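Long-range contact in GDSL-like Lipase/Acylhydrolase family protein (Neisseria meningitidis, PDB 4K3U), which is a GDSL-like lipase/acylhydrolase that probably hydrolyses ester bonds, perhaps removing O-acetyl groups from peptidoglycan: residues Ile282-Ala287 against Gln310-Val315. Sequence-based numbering, arbitrary orientation.
Sequences ILIIGA and QMQRRV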
loop_
_atom_site.group_PDB
_atom_site.type_symbol
_atom_site.label_atom_id
_atom_site.label_comp_id
_atom_site.label_asym_id
_atom_site.label_seq_id
_atom_site.Cartn_x
_atom_site.Cartn_y
_atom_site.Cartn_z
ATOM N N ILE A 282 -13.044 -0.263 2.104
ATOM C CA ILE A 282 -12.198 -1.097 1.266
ATOM C C ILE A 282 -12.398 -0.765 -0.220
ATOM O O ILE A 282 -13.522 -0.717 -0.721
ATOM C CB ILE A 282 -12.487 -2.590 1.506
ATOM C CG1 ILE A 282 -12.070 -2.985 2.922
ATOM C CG2 ILE A 282 -11.799 -3.456 0.459
ATOM C CD1 ILE A 282 -12.642 -4.292 3.370
ATOM N N LEU A 283 -11.301 -0.543 -0.925
ATOM C CA LEU A 283 -11.375 -0.352 -2.361
ATOM C C LEU A 283 -10.550 -1.401 -3.091
ATOM O O LEU A 283 -9.361 -1.555 -2.825
ATOM C CB LEU A 283 -10.886 1.042 -2.725
ATOM C CG LEU A 283 -10.584 1.234 -4.205
ATOM C CD1 LEU A 283 -11.887 1.282 -4.975
ATOM C CD2 LEU A 283 -9.766 2.477 -4.429
ATOM N N ILE A 284 -11.181 -2.116 -4.016
ATOM C CA ILE A 284 -10.476 -3.054 -4.883
ATOM C C ILE A 284 -10.220 -2.397 -6.235
ATOM O O ILE A 284 -11.150 -1.899 -6.899
ATOM C CB ILE A 284 -11.276 -4.368 -5.080
ATOM C CG1 ILE A 284 -11.277 -5.194 -3.791
ATOM C CG2 ILE A 284 -10.718 -5.194 -6.246
ATOM C CD1 ILE A 284 -12.203 -6.424 -3.853
ATOM N N ILE A 285 -8.951 -2.374 -6.630
ATOM C CA ILE A 285 -8.563 -1.814 -7.923
ATOM C C ILE A 285 -8.492 -2.943 -8.938
ATOM O O ILE A 285 -7.623 -3.809 -8.837
ATOM C CB ILE A 285 -7.204 -1.072 -7.847
ATOM C CG1 ILE A 285 -7.350 0.215 -7.033
ATOM C CG2 ILE A 285 -6.694 -0.728 -9.241
ATOM C CD1 ILE A 285 -6.078 1.038 -6.961
ATOM N N GLY A 286 -9.431 -2.942 -9.889
ATOM C CA GLY A 286 -9.468 -3.924 -10.963
ATOM C C GLY A 286 -8.204 -3.817 -11.786
ATOM O O GLY A 286 -7.724 -2.715 -12.034
ATOM N N ALA A 287 -7.656 -4.956 -12.195
ATOM C CA ALA A 287 -6.373 -4.976 -12.871
ATOM C C ALA A 287 -6.405 -4.181 -14.189
ATOM O O ALA A 287 -7.415 -4.197 -14.908
ATOM C CB ALA A 287 -5.946 -6.395 -13.121
ATOM N N GLN A 310 -12.975 -9.891 -13.828
ATOM C CA GLN A 310 -14.410 -10.064 -13.562
ATOM C C GLN A 310 -14.593 -10.611 -12.158
ATOM O O GLN A 310 -15.494 -10.197 -11.424
ATOM C CB GLN A 310 -15.065 -10.997 -14.596
ATOM C CG GLN A 310 -15.279 -10.335 -15.938
ATOM C CD GLN A 310 -15.961 -11.226 -16.970
ATOM O OE1 GLN A 310 -16.452 -12.310 -16.659
ATOM N NE2 GLN A 310 -15.997 -10.756 -18.212
ATOM N N MET A 311 -13.723 -11.542 -11.794
ATOM C CA MET A 311 -13.670 -12.047 -10.439
ATOM C C MET A 311 -13.525 -10.922 -9.406
ATOM O O MET A 311 -14.226 -10.911 -8.384
ATOM C CB MET A 311 -12.511 -13.026 -10.288
ATOM C CG MET A 311 -12.456 -13.623 -8.916
ATOM S SD MET A 311 -10.801 -14.115 -8.483
ATOM C CE MET A 311 -10.057 -12.495 -8.277
ATOM N N GLN A 312 -12.622 -9.982 -9.681
ATOM C CA GLN A 312 -12.371 -8.857 -8.769
ATOM C C GLN A 312 -13.618 -8.003 -8.557
ATOM O O GLN A 312 -13.875 -7.539 -7.444
ATOM C CB GLN A 312 -11.236 -7.967 -9.292
ATOM C CG GLN A 312 -9.879 -8.625 -9.355
ATOM C CD GLN A 312 -8.783 -7.661 -9.820
ATOM O OE1 GLN A 312 -8.652 -7.377 -11.006
ATOM N NE2 GLN A 312 -7.990 -7.174 -8.879
ATOM N N ARG A 313 -14.378 -7.770 -9.625
ATOM C CA ARG A 313 -15.607 -6.995 -9.485
ATOM C C ARG A 313 -16.650 -7.751 -8.643
ATOM O O ARG A 313 -17.230 -7.190 -7.724
ATOM C CB ARG A 313 -16.198 -6.628 -10.853
ATOM C CG ARG A 313 -17.465 -5.792 -10.707
ATOM C CD ARG A 313 -18.113 -5.494 -12.046
ATOM N NE ARG A 313 -17.312 -4.582 -12.857
ATOM C CZ ARG A 313 -17.393 -3.259 -12.793
ATOM N NH1 ARG A 313 -18.231 -2.679 -11.950
ATOM N NH2 ARG A 313 -16.630 -2.512 -13.577
ATOM N N ARG A 314 -16.862 -9.026 -8.942
ATOM C CA ARG A 314 -17.769 -9.857 -8.143
ATOM C C ARG A 314 -17.385 -9.885 -6.663
ATOM O O ARG A 314 -18.250 -9.909 -5.798
ATOM C CB ARG A 314 -17.800 -11.294 -8.656
ATOM C CG ARG A 314 -18.494 -11.509 -9.975
ATOM C CD ARG A 314 -18.856 -12.997 -10.142
ATOM N NE ARG A 314 -17.692 -13.882 -10.071
ATOM C CZ ARG A 314 -16.831 -14.044 -11.069
ATOM N NH1 ARG A 314 -17.006 -13.381 -12.199
ATOM N NH2 ARG A 314 -15.798 -14.864 -10.944
ATOM N N VAL A 315 -16.087 -9.905 -6.367
ATOM C CA VAL A 315 -15.654 -9.900 -4.967
ATOM C C VAL A 315 -16.024 -8.580 -4.295
ATOM O O VAL A 315 -16.557 -8.553 -3.173
ATOM C CB VAL A 315 -14.147 -10.136 -4.849
ATOM C CG1 VAL A 315 -13.666 -9.835 -3.434
ATOM C CG2 VAL A 315 -13.829 -11.567 -5.255
#
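The flat amide of Gln312 meets the backbone of Ile285-Ala287 through its oxygen, OE1. Ala287 N donates a hydrogen bond to Gln312 OE1 (2.9 Å). The bond is bent to 155° at the hydrogen, and the donor sits off the carbonyl plane, tilted by 23°. Gly286 CA packs 3.5 Å from Gln312 OE1, and the methyl of Ala287 touches the same oxygen. At the other end of the amide, Gln312 NE2 lies 3.4 Å from Ile285 O and is hydrogen-bonded to Tyr247 O. Bonds at both ends thus fix the rotation of this buried group. The Gln312 chain runs extended beyond CG, which carries the amide across to the strand backbone.

Ile284 slants across Gln312, with Ile284 CG2 4.2 Å from Gln312 CB. About one helical turn on from Gln312, Ile284 CD1 meets Val315 CG1 at 3.7 Å, the two side chains crossing at about a right angle. The axes of helix segment 310-315 and strand segment 282-286 approach to 8.4 Å and run nearly antiparallel. Helix 305-318 packs on the mainly parallel sheet and leads back to neighbouring strand 322-325. This is a beta-alpha-beta crossover of the alpha/beta fold of SGNH hydrolases.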